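Local coordinates for protein cycloalternan-forming enzyme (Listeria monocytogenes serovar 1/2a, PDB 5F7U) that is a multidomain member of glycosyl hydrolase family 31 that combines a TIM barrel with a carbohydrate-binding module and binds glycans at several sites, at residues V467-Q470 and R471-E475; T953-H957 and A958-G962; T606-S609 and F610-S613; V347-Y350 and T351-T354. The protein carries 1 engineered substitution. All coordinates share one frame; numbering follows the deposited sequence.

Interaction 1: V467-Q470 and R471-E475. With GLC (alpha-D-glucopyranose), chain C; GLC (alpha-D-glucopyranose), chain B.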
loop_
_atom_site.group_PDB
_atom_site.type_symbol
_atom_site.label_atom_id
_atom_site.label_comp_id
_atom_site.label_asym_id
_atom_site.label_seq_id
_atom_site.Cartn_x
_atom_site.Cartn_y
_atom_site.Cartn_z
ATOM N N VAL A 467 16.196 12.167 -36.329
ATOM C CA VAL A 467 15.410 13.297 -36.829
ATOM C C VAL A 467 13.926 12.921 -36.792
ATOM O O VAL A 467 13.535 11.864 -37.294
ATOM C CB VAL A 467 15.848 13.710 -38.260
ATOM C CG1 VAL A 467 14.952 14.810 -38.819
ATOM C CG2 VAL A 467 17.302 14.175 -38.255
ATOM N N TYR A 468 13.111 13.767 -36.153
ATOM C CA TYR A 468 11.654 13.597 -36.174
ATOM C C TYR A 468 11.030 14.969 -35.986
ATOM O O TYR A 468 11.091 15.547 -34.893
ATOM C CB TYR A 468 11.176 12.619 -35.079
ATOM C CG TYR A 468 9.800 12.059 -35.332
ATOM C CD1 TYR A 468 9.623 10.957 -36.169
ATOM C CD2 TYR A 468 8.659 12.624 -34.722
ATOM C CE1 TYR A 468 8.358 10.427 -36.411
ATOM C CE2 TYR A 468 7.386 12.096 -34.951
ATOM C CZ TYR A 468 7.241 10.995 -35.796
ATOM O OH TYR A 468 6.000 10.449 -36.057
ATOM N N GLU A 469 10.456 15.495 -37.072
ATOM C CA GLU A 469 10.093 16.915 -37.163
ATOM C C GLU A 469 9.390 17.507 -35.932
ATOM O O GLU A 469 9.885 18.483 -35.346
ATOM C CB GLU A 469 9.280 17.179 -38.431
ATOM C CG GLU A 469 9.073 18.653 -38.731
ATOM C CD GLU A 469 8.313 18.898 -40.029
ATOM O OE1 GLU A 469 7.681 17.964 -40.575
ATOM O OE2 GLU A 469 8.326 20.050 -40.496
ATOM N N GLN A 470 8.258 16.916 -35.537
ATOM C CA GLN A 470 7.474 17.453 -34.418
ATOM C C GLN A 470 8.235 17.455 -33.105
ATOM O O GLN A 470 8.162 18.420 -32.352
ATOM C CB GLN A 470 6.127 16.728 -34.252
ATOM C CG GLN A 470 5.145 17.463 -33.331
ATOM C CD GLN A 470 4.878 18.886 -33.801
ATOM O OE1 GLN A 470 4.584 19.106 -34.964
ATOM N NE2 GLN A 470 4.991 19.852 -32.900
ATOM N N ARG A 471 8.962 16.367 -32.855
ATOM C CA ARG A 471 9.744 16.205 -31.643
ATOM C C ARG A 471 10.867 17.253 -31.626
ATOM O O ARG A 471 11.094 17.893 -30.598
ATOM C CB ARG A 471 10.295 14.780 -31.591
ATOM C CG ARG A 471 10.673 14.255 -30.217
ATOM C CD ARG A 471 11.430 12.938 -30.425
ATOM N NE ARG A 471 12.860 13.191 -30.637
ATOM C CZ ARG A 471 13.665 12.530 -31.464
ATOM N NH1 ARG A 471 14.939 12.885 -31.520
ATOM N NH2 ARG A 471 13.233 11.529 -32.234
ATOM N N ASP A 472 11.532 17.439 -32.771
ATOM C CA ASP A 472 12.590 18.452 -32.923
ATOM C C ASP A 472 12.060 19.874 -32.670
ATOM O O ASP A 472 12.663 20.634 -31.909
ATOM C CB ASP A 472 13.289 18.315 -34.292
ATOM C CG ASP A 472 14.075 17.014 -34.420
ATOM O OD1 ASP A 472 14.576 16.503 -33.382
ATOM O OD2 ASP A 472 14.184 16.478 -35.546
ATOM N N ASN A 473 10.912 20.199 -33.265
ATOM C CA ASN A 473 10.229 21.478 -33.017
ATOM C C ASN A 473 9.937 21.719 -31.527
ATOM O O ASN A 473 10.264 22.781 -30.981
ATOM C CB ASN A 473 8.922 21.564 -33.823
ATOM C CG ASN A 473 9.135 21.685 -35.326
ATOM O OD1 ASN A 473 10.250 21.858 -35.819
ATOM N ND2 ASN A 473 8.039 21.582 -36.070
ATOM N N ASP A 474 9.337 20.713 -30.877
ATOM C CA ASP A 474 9.000 20.797 -29.465
ATOM C C ASP A 474 10.229 20.984 -28.586
ATOM O O ASP A 474 10.193 21.765 -27.635
ATOM C CB ASP A 474 8.231 19.550 -29.020
ATOM C CG ASP A 474 6.825 19.477 -29.603
ATOM O OD1 ASP A 474 6.379 20.420 -30.297
ATOM O OD2 ASP A 474 6.142 18.463 -29.355
ATOM N N GLU A 475 11.313 20.287 -28.929
ATOM C CA GLU A 475 12.555 20.384 -28.180
ATOM C C GLU A 475 13.145 21.791 -28.236
ATOM O O GLU A 475 13.542 22.342 -27.204
ATOM C CB GLU A 475 13.586 19.375 -28.682
ATOM C CG GLU A 475 14.824 19.381 -27.803
ATOM C CD GLU A 475 15.851 18.343 -28.170
ATOM O OE1 GLU A 475 17.043 18.707 -28.244
ATOM O OE2 GLU A 475 15.476 17.180 -28.382
HETATM C C1 GLC C . 4.002 12.914 -39.447
HETATM C C2 GLC C . 3.643 14.177 -40.245
HETATM C C3 GLC C . 4.877 14.796 -40.907
HETATM C C4 GLC C . 5.997 15.023 -39.894
HETATM C C5 GLC C . 6.300 13.742 -39.103
HETATM C C6 GLC C . 7.267 14.010 -37.958
HETATM O O2 GLC C . 2.662 13.872 -41.240
HETATM O O3 GLC C . 4.528 16.049 -41.504
HETATM O O4 GLC C . 7.179 15.458 -40.568
HETATM O O5 GLC C . 5.092 13.190 -38.547
HETATM O O6 GLC C . 6.672 14.943 -37.045
HETATM C C1 GLC B . 8.067 9.539 -40.407
HETATM C C2 GLC B . 7.933 8.773 -41.747
HETATM C C3 GLC B . 6.640 9.083 -42.526
HETATM C C4 GLC B . 5.411 9.095 -41.616
HETATM C C5 GLC B . 5.729 10.098 -40.507
HETATM C C6 GLC B . 4.527 10.563 -39.693
HETATM O O1 GLC B . 8.613 10.862 -40.592
HETATM O O2 GLC B . 9.066 9.051 -42.580
HETATM O O3 GLC B . 6.446 8.134 -43.577
HETATM O O4 GLC B . 4.245 9.492 -42.345
HETATM O O5 GLC B . 6.811 9.615 -39.694
HETATM O O6 GLC B . 4.207 11.801 -40.344
HETATM O O HOH W 1 8.124 22.261 -38.743
#

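Interaction 2: T953-H957 and A958-G962. With MG (magnesium ion), chain G; GLC (alpha-D-glucopyranose), chain D.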
loop_
_atom_site.group_PDB
_atom_site.type_symbol
_atom_site.label_atom_id
_atom_site.label_comp_id
_atom_site.label_asym_id
_atom_site.label_seq_id
_atom_site.Cartn_x
_atom_site.Cartn_y
_atom_site.Cartn_z
ATOM N N THR A 953 -17.667 -37.574 6.728
ATOM C CA THR A 953 -18.895 -36.812 6.560
ATOM C C THR A 953 -19.780 -37.437 5.491
ATOM O O THR A 953 -19.302 -38.207 4.653
ATOM C CB THR A 953 -18.616 -35.328 6.227
ATOM O OG1 THR A 953 -17.901 -35.238 4.990
ATOM C CG2 THR A 953 -17.797 -34.665 7.328
ATOM N N ALA A 954 -21.070 -37.113 5.545
ATOM C CA ALA A 954 -22.038 -37.527 4.525
ATOM C C ALA A 954 -23.163 -36.496 4.360
ATOM O O ALA A 954 -23.258 -35.525 5.119
ATOM C CB ALA A 954 -22.599 -38.913 4.843
ATOM N N SER A 955 -23.997 -36.703 3.343
ATOM C CA SER A 955 -25.115 -35.809 3.058
ATOM C C SER A 955 -26.294 -36.570 2.457
ATOM O O SER A 955 -27.112 -35.991 1.733
ATOM C CB SER A 955 -24.662 -34.666 2.141
ATOM O OG SER A 955 -24.094 -35.170 0.940
ATOM N N ASP A 956 -26.389 -37.861 2.793
ATOM C CA ASP A 956 -27.373 -38.774 2.185
ATOM C C ASP A 956 -28.691 -38.934 2.969
ATOM O O ASP A 956 -29.485 -39.865 2.701
ATOM C CB ASP A 956 -26.718 -40.136 1.903
ATOM C CG ASP A 956 -26.271 -40.873 3.175
ATOM O OD1 ASP A 956 -26.040 -40.237 4.234
ATOM O OD2 ASP A 956 -26.137 -42.115 3.100
ATOM N N HIS A 957 -28.903 -38.044 3.936
ATOM C CA HIS A 957 -30.196 -37.888 4.602
ATOM C C HIS A 957 -30.517 -36.404 4.690
ATOM O O HIS A 957 -29.766 -35.635 5.306
ATOM C CB HIS A 957 -30.186 -38.538 5.984
ATOM C CG HIS A 957 -29.939 -40.010 5.946
ATOM N ND1 HIS A 957 -30.902 -40.915 5.549
ATOM C CD2 HIS A 957 -28.832 -40.737 6.227
ATOM C CE1 HIS A 957 -30.399 -42.138 5.592
ATOM N NE2 HIS A 957 -29.149 -42.058 6.012
ATOM N N ALA A 958 -31.622 -36.017 4.054
ATOM C CA ALA A 958 -32.085 -34.624 3.971
ATOM C C ALA A 958 -32.344 -33.971 5.333
ATOM O O ALA A 958 -32.659 -34.656 6.311
ATOM C CB ALA A 958 -33.354 -34.562 3.132
ATOM N N GLY A 959 -32.201 -32.648 5.377
ATOM C CA GLY A 959 -32.649 -31.848 6.517
ATOM C C GLY A 959 -31.562 -31.276 7.406
ATOM O O GLY A 959 -31.861 -30.535 8.329
ATOM N N TYR A 960 -30.304 -31.633 7.133
ATOM C CA TYR A 960 -29.147 -31.115 7.868
ATOM C C TYR A 960 -28.928 -29.636 7.568
ATOM O O TYR A 960 -29.391 -29.116 6.551
ATOM C CB TYR A 960 -27.870 -31.890 7.487
ATOM C CG TYR A 960 -27.627 -31.929 5.986
ATOM C CD1 TYR A 960 -27.040 -30.839 5.307
ATOM C CD2 TYR A 960 -28.013 -33.046 5.231
ATOM C CE1 TYR A 960 -26.847 -30.875 3.929
ATOM C CE2 TYR A 960 -27.816 -33.091 3.854
ATOM C CZ TYR A 960 -27.232 -32.010 3.213
ATOM O OH TYR A 960 -27.027 -32.057 1.848
ATOM N N THR A 961 -28.193 -28.977 8.450
ATOM C CA THR A 961 -27.691 -27.647 8.170
ATOM C C THR A 961 -26.226 -27.775 7.725
ATOM O O THR A 961 -25.555 -28.824 7.962
ATOM C CB THR A 961 -27.842 -26.689 9.371
ATOM O OG1 THR A 961 -26.989 -27.121 10.429
ATOM C CG2 THR A 961 -29.305 -26.608 9.866
ATOM N N GLY A 962 -25.738 -26.700 7.104
ATOM C CA GLY A 962 -24.411 -26.685 6.494
ATOM C C GLY A 962 -24.406 -27.556 5.249
ATOM O O GLY A 962 -25.412 -27.645 4.549
HETATM MG MG MG G . -24.277 -29.977 9.344
HETATM C C1 GLC D . -27.438 -46.143 8.259
HETATM C C2 GLC D . -27.641 -44.674 7.861
HETATM C C3 GLC D . -26.352 -43.859 8.042
HETATM C C4 GLC D . -25.776 -44.016 9.451
HETATM C C5 GLC D . -25.564 -45.510 9.712
HETATM C C6 GLC D . -24.988 -45.803 11.086
HETATM O O1 GLC D . -26.666 -46.859 7.270
HETATM O O2 GLC D . -28.075 -44.568 6.503
HETATM O O3 GLC D . -26.618 -42.494 7.730
HETATM O O4 GLC D . -24.542 -43.290 9.561
HETATM O O5 GLC D . -26.811 -46.226 9.559
HETATM O O6 GLC D . -24.809 -47.220 11.160
#

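Interaction 3: T606-S609 and F610-S613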
loop_
_atom_site.group_PDB
_atom_site.type_symbol
_atom_site.label_atom_id
_atom_site.label_comp_id
_atom_site.label_asym_id
_atom_site.label_seq_id
_atom_site.Cartn_x
_atom_site.Cartn_y
_atom_site.Cartn_z
ATOM N N THR A 606 6.511 -15.171 -10.941
ATOM C CA THR A 606 6.917 -16.220 -9.997
ATOM C C THR A 606 6.249 -16.006 -8.639
ATOM O O THR A 606 5.785 -14.902 -8.339
ATOM C CB THR A 606 8.440 -16.245 -9.744
ATOM O OG1 THR A 606 8.811 -15.043 -9.067
ATOM C CG2 THR A 606 9.234 -16.363 -11.038
ATOM N N PHE A 607 6.248 -17.062 -7.818
ATOM C CA PHE A 607 5.745 -16.944 -6.447
ATOM C C PHE A 607 6.633 -16.038 -5.595
ATOM O O PHE A 607 6.130 -15.288 -4.763
ATOM C CB PHE A 607 5.557 -18.323 -5.813
ATOM C CG PHE A 607 4.227 -18.940 -6.118
ATOM C CD1 PHE A 607 3.102 -18.569 -5.389
ATOM C CD2 PHE A 607 4.080 -19.881 -7.147
ATOM C CE1 PHE A 607 1.859 -19.133 -5.658
ATOM C CE2 PHE A 607 2.830 -20.455 -7.422
ATOM C CZ PHE A 607 1.726 -20.067 -6.670
ATOM N N ASP A 608 7.950 -16.086 -5.806
ATOM C CA ASP A 608 8.841 -15.143 -5.107
ATOM C C ASP A 608 8.449 -13.683 -5.391
ATOM O O ASP A 608 8.419 -12.834 -4.479
ATOM C CB ASP A 608 10.315 -15.410 -5.482
ATOM C CG ASP A 608 10.918 -16.607 -4.749
ATOM O OD1 ASP A 608 10.320 -17.153 -3.794
ATOM O OD2 ASP A 608 12.028 -17.029 -5.136
ATOM N N SER A 609 8.130 -13.383 -6.647
ATOM C CA SER A 609 7.705 -12.022 -6.990
ATOM C C SER A 609 6.359 -11.677 -6.355
ATOM O O SER A 609 6.177 -10.566 -5.889
ATOM C CB SER A 609 7.625 -11.800 -8.509
ATOM O OG SER A 609 8.920 -12.002 -9.078
ATOM N N PHE A 610 5.440 -12.642 -6.357
ATOM C CA PHE A 610 4.106 -12.482 -5.728
ATOM C C PHE A 610 4.323 -12.106 -4.259
ATOM O O PHE A 610 3.714 -11.141 -3.768
ATOM C CB PHE A 610 3.364 -13.817 -5.888
ATOM C CG PHE A 610 1.923 -13.854 -5.395
ATOM C CD1 PHE A 610 1.214 -12.723 -4.978
ATOM C CD2 PHE A 610 1.260 -15.097 -5.432
ATOM C CE1 PHE A 610 -0.115 -12.834 -4.558
ATOM C CE2 PHE A 610 -0.074 -15.220 -5.022
ATOM C CZ PHE A 610 -0.764 -14.076 -4.592
ATOM N N GLN A 611 5.215 -12.833 -3.573
ATOM C CA GLN A 611 5.532 -12.520 -2.175
ATOM C C GLN A 611 6.042 -11.100 -2.017
ATOM O O GLN A 611 5.619 -10.394 -1.089
ATOM C CB GLN A 611 6.541 -13.500 -1.596
ATOM C CG GLN A 611 5.977 -14.920 -1.453
ATOM C CD GLN A 611 7.055 -15.979 -1.329
ATOM O OE1 GLN A 611 8.206 -15.672 -0.960
ATOM N NE2 GLN A 611 6.708 -17.231 -1.659
ATOM N N ALA A 612 6.901 -10.666 -2.944
ATOM C CA ALA A 612 7.454 -9.309 -2.867
ATOM C C ALA A 612 6.372 -8.251 -3.155
ATOM O O ALA A 612 6.348 -7.191 -2.523
ATOM C CB ALA A 612 8.627 -9.157 -3.817
ATOM N N SER A 613 5.456 -8.543 -4.087
ATOM C CA SER A 613 4.353 -7.632 -4.376
ATOM C C SER A 613 3.486 -7.412 -3.128
ATOM O O SER A 613 3.103 -6.277 -2.819
ATOM C CB SER A 613 3.480 -8.199 -5.508
ATOM O OG SER A 613 4.224 -8.345 -6.710
#

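Interaction 4: V347-Y350 and T351-T354. With MG (magnesium ion), chain H.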
loop_
_atom_site.group_PDB
_atom_site.type_symbol
_atom_site.label_atom_id
_atom_site.label_comp_id
_atom_site.label_asym_id
_atom_site.label_seq_id
_atom_site.Cartn_x
_atom_site.Cartn_y
_atom_site.Cartn_z
ATOM N N VAL A 347 -1.550 6.943 11.058
ATOM C CA VAL A 347 -1.548 7.166 9.604
ATOM C C VAL A 347 -2.410 8.363 9.202
ATOM O O VAL A 347 -1.975 9.188 8.376
ATOM C CB VAL A 347 -1.910 5.883 8.811
ATOM C CG1 VAL A 347 -1.832 6.138 7.301
ATOM C CG2 VAL A 347 -0.921 4.799 9.195
ATOM N N ASN A 348 -3.613 8.471 9.777
ATOM C CA ASN A 348 -4.442 9.638 9.526
ATOM C C ASN A 348 -3.707 10.951 9.859
ATOM O O ASN A 348 -3.743 11.898 9.065
ATOM C CB ASN A 348 -5.763 9.580 10.280
ATOM C CG ASN A 348 -6.670 10.722 9.922
ATOM O OD1 ASN A 348 -7.109 10.846 8.774
ATOM N ND2 ASN A 348 -6.910 11.612 10.884
ATOM N N ASN A 349 -3.051 10.989 11.020
ATOM C CA ASN A 349 -2.311 12.200 11.426
ATOM C C ASN A 349 -1.187 12.524 10.453
ATOM O O ASN A 349 -0.960 13.683 10.129
ATOM C CB ASN A 349 -1.817 12.091 12.879
ATOM C CG ASN A 349 -2.963 12.037 13.872
ATOM O OD1 ASN A 349 -4.085 12.420 13.542
ATOM N ND2 ASN A 349 -2.699 11.549 15.090
ATOM N N TYR A 350 -0.503 11.491 9.963
ATOM C CA TYR A 350 0.503 11.661 8.938
ATOM C C TYR A 350 -0.135 12.297 7.685
ATOM O O TYR A 350 0.452 13.193 7.087
ATOM C CB TYR A 350 1.184 10.309 8.641
ATOM C CG TYR A 350 1.952 10.305 7.344
ATOM C CD1 TYR A 350 3.194 10.948 7.245
ATOM C CD2 TYR A 350 1.423 9.707 6.205
ATOM C CE1 TYR A 350 3.898 10.972 6.055
ATOM C CE2 TYR A 350 2.116 9.742 4.980
ATOM C CZ TYR A 350 3.353 10.371 4.924
ATOM O OH TYR A 350 4.026 10.444 3.731
ATOM N N THR A 351 -1.324 11.836 7.299
ATOM C CA THR A 351 -1.992 12.415 6.119
ATOM C C THR A 351 -2.491 13.844 6.361
ATOM O O THR A 351 -2.647 14.617 5.408
ATOM C CB THR A 351 -3.114 11.530 5.543
ATOM O OG1 THR A 351 -4.190 11.441 6.486
ATOM C CG2 THR A 351 -2.560 10.163 5.154
ATOM N N ASP A 352 -2.706 14.209 7.626
ATOM C CA ASP A 352 -2.977 15.611 7.947
ATOM C C ASP A 352 -1.786 16.472 7.532
ATOM O O ASP A 352 -1.952 17.620 7.084
ATOM C CB ASP A 352 -3.188 15.820 9.439
ATOM C CG ASP A 352 -4.511 15.303 9.930
ATOM O OD1 ASP A 352 -5.500 15.202 9.170
ATOM O OD2 ASP A 352 -4.573 15.011 11.130
ATOM N N ILE A 353 -0.588 15.912 7.682
ATOM C CA ILE A 353 0.641 16.653 7.423
ATOM C C ILE A 353 0.953 16.666 5.919
ATOM O O ILE A 353 1.317 17.716 5.375
ATOM C CB ILE A 353 1.835 16.101 8.242
ATOM C CG1 ILE A 353 1.570 16.236 9.760
ATOM C CG2 ILE A 353 3.144 16.801 7.849
ATOM C CD1 ILE A 353 2.397 15.270 10.591
ATOM N N THR A 354 0.815 15.519 5.256
ATOM C CA THR A 354 1.360 15.343 3.902
ATOM C C THR A 354 0.303 15.228 2.817
ATOM O O THR A 354 0.645 15.196 1.624
ATOM C CB THR A 354 2.278 14.101 3.793
ATOM O OG1 THR A 354 1.505 12.914 4.033
ATOM C CG2 THR A 354 3.417 14.195 4.815
HETATM MG MG MG H . -5.749 13.174 14.692
HETATM O O HOH W 2 -7.928 14.436 10.211
HETATM O O HOH W 3 -7.001 11.849 13.850
HETATM O O HOH W 4 -5.502 11.885 16.274
HETATM O O HOH W 5 -6.127 14.470 13.181
HETATM O O HOH W 6 -7.392 14.087 15.674
HETATM O O HOH W 7 -4.333 14.435 15.603
#

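Interaction 1: V467-Q470 and R471-E475
Asp472 reaches back to Tyr468, the N-cap residue of helix 469-481. Its CG lies beside its own backbone N (chi1 -66°), which turns the carboxylate toward the helix start. Tyr468 N donates to Asp472 OD2 at 3.0 Å, arriving from above the carboxylate plane. The return bond, Asp472 N to Tyr468 O, is 2.9 Å, and the two residues hold each other twice.

The tight side is formed by Gln470 and Asp474. The Gln470 chain bends at chi2 and brings NE2 to Asp474 OD1 at 3.0 Å, with the amide and carboxylate planes 61° apart. Both side chains are buried and have further partners: Gln470 OE1 takes Lys419 N, and Asp474 OD2 meets Tyr409 OH. Arg471 sets its CB at the edge of the Tyr468 ring and sends its guanidinium to a salt bridge with Glu406.

The looser side is the pair Glu469 and Asn473, which run side by side without a direct bond. A water donates to partly exposed Glu469 OE2 and accepts from Asn473 ND2. Asn473 itself is buried, with OD1 bonded to Lys420 NZ.

A bound glucose lies across the helix start. Its C6 sits over a face of the Tyr468 ring, its O4 donates to Glu469 OE1 at 2.6 Å, and Gln470 N donates to its O6 at 2.9 Å. The helix start thus offers sugar hydroxyls both an acceptor carboxylate and a backbone N-H.

Interaction 2: T953-H957 and A958-G962
His957 and Tyr960 meet through a carbonyl and a ring edge. His957 O lies in the plane of the Tyr960 ring, 3.1 Å from Tyr960 CD2, a close CH...O type approach. Tyr960 CG sits between its backbone N and carbonyl carbon (chi1 53°), which turns the ring edge back to His957 O. The far end of the ring reaches Ser955, where Tyr960 OH is 3.5 Å from Ser955 CB.

No hydrogen bond joins 953-957 to 958-962; the hydrogen bonds go to groups outside the two segments. His957 NE2 and O2 of a bound glucose share a hydrogen bond of 2.8 Å, in the plane of the imidazole; either may be the donor. His957 CD2 also comes within 3.2 Å of glucose O3. On the imidazole's other nitrogen, ND1 bonds Asp1024 OD1. Ala958 O accepts from Trp1026 NE1 and Gly959 O from Arg994 NH1, which ties the turn to the rest of the module.

The metal contact is made by backbone. Thr961 O binds a magnesium ion at 2.2 Å, in a site completed by Glu942, Glu944, Gly964 and Asp1057.

His957 O is buried here without a hydrogen-bond partner, and the aromatic C-H is its neighbour instead. With ND1 already held, the imidazole probably keeps a fixed rotation, which directs NE2 at the sugar.

Interaction 3: T606-S609 and F610-S613
Phe607 lies alongside Phe610, the two side chains pointing the same way from the first turn of helix 607-622. The touch is between Phe607 CD1 and Phe610 CD2, 3.9 Å apart. Phe607 CD1 comes up at the edge of the Phe610 ring, near its plane. Phe610 CG is anti to its backbone N (chi1 -176°), and the ring swings inward from the helix. There it meets Trp630 of strand 628-631, with the ring planes nearly parallel, while Leu644 of helix 642-653 touches both phenylalanines. The pair is buried.

The helix start is closed by Thr606, its N-cap. Thr606 OG1 accepts from Ser609 N at 3.0 Å, with an N-H...O angle of 159°. Thr606 O then takes Phe610 N, also at 3.0 Å, and the regular helical bonds follow, such as Gln611 N to Phe607 O at 2.9 Å. Ser609 OG turns to Thr604 OG1, just before the helix, and one turn after Ser609, Ser613 OG bonds Gln603 OE1.

The more exposed flank holds Asp608 and Gln611. They run side by side with their carboxylate and amide planes 68° apart, and no hydrogen bond joins the two side chains. Gln611 NE2 donates instead to Val752 O. Gln611 CG passes 3.3 Å from Phe607 O.

Strand 597-599, helix 607-622 and parallel strand 628-631 form one beta-alpha-beta unit of the TIM barrel; this contact is the N-capped start of its helix.

Interaction 4: V347-Y350 and T351-T354
Thr351 holds OG1 between its backbone N and carbonyl carbon (chi1 66°), which aims the hydroxyl back at Asn348 O, 2.7 Å away. Thr354 has nearly the same torsion (chi1 64°), and its OG1 donates to Tyr350 O at 3.2 Å from above the carbonyl plane. Two carbonyls are therefore heavily used. Asn348 O takes both Thr351 OG1 and Asp352 N. Tyr350 O takes Thr354 OG1, Thr354 N and Ile353 N.

Thr354 also covers one face of the Tyr350 ring. Its OG1 stands 3.2 Å above the ring plane, offset toward the rim. Thr354 CG2 is 3.5 Å from Tyr350 CE1. The same hydroxyl of Thr354 bonds Gln593 NE2, while Phe290 stacks on the Tyr350 ring and Tyr300 meets it edge-to-face.

At the magnesium ion, Asn349 and Asp352 lie side by side, their planes 30° apart. Asn349 OD1 binds the metal at 2.2 Å. One metal-bound water donates to Asp352 OD2 at 2.6 Å; another is held by Asn348 ND2. A separate water bridges Asn348 ND2 and Asp352 OD1. Lys356 forms a salt bridge with that carboxylate, and Asn349 ND2 donates to Ser339 O.

The bond from Ile353 N to Tyr350 O spans three residues, as in a 3-10 turn, and fits the last turn of helix 343-354. Earlier on the same helix, Asn349 OD1 and five waters give the magnesium ion a six-coordinate, largely hydrated shell.

Along the chain the contacts come in the order 4, 1, 3, 2, and none touches another. Interactions 1 and 3 both belong to the TIM-barrel domain, with centres about 41 Å apart. Interaction 1 meets a surface glycan, whereas interaction 3 begins a helix packed around the barrel strands, with the Ser613 side chain about 12 Å from a bound glucose. Interaction 4 closes the helix that precedes the barrel and comes within about 17 Å of interaction 3, nearest atoms. Interaction 2 is in the carbohydrate-binding module, on the opposite side of the chain's centre from interaction 1 and about 75 Å from it between centres. Interactions 1 and 2 thus serve separate glycan pockets, and interactions 2 and 4 separate magnesium ions.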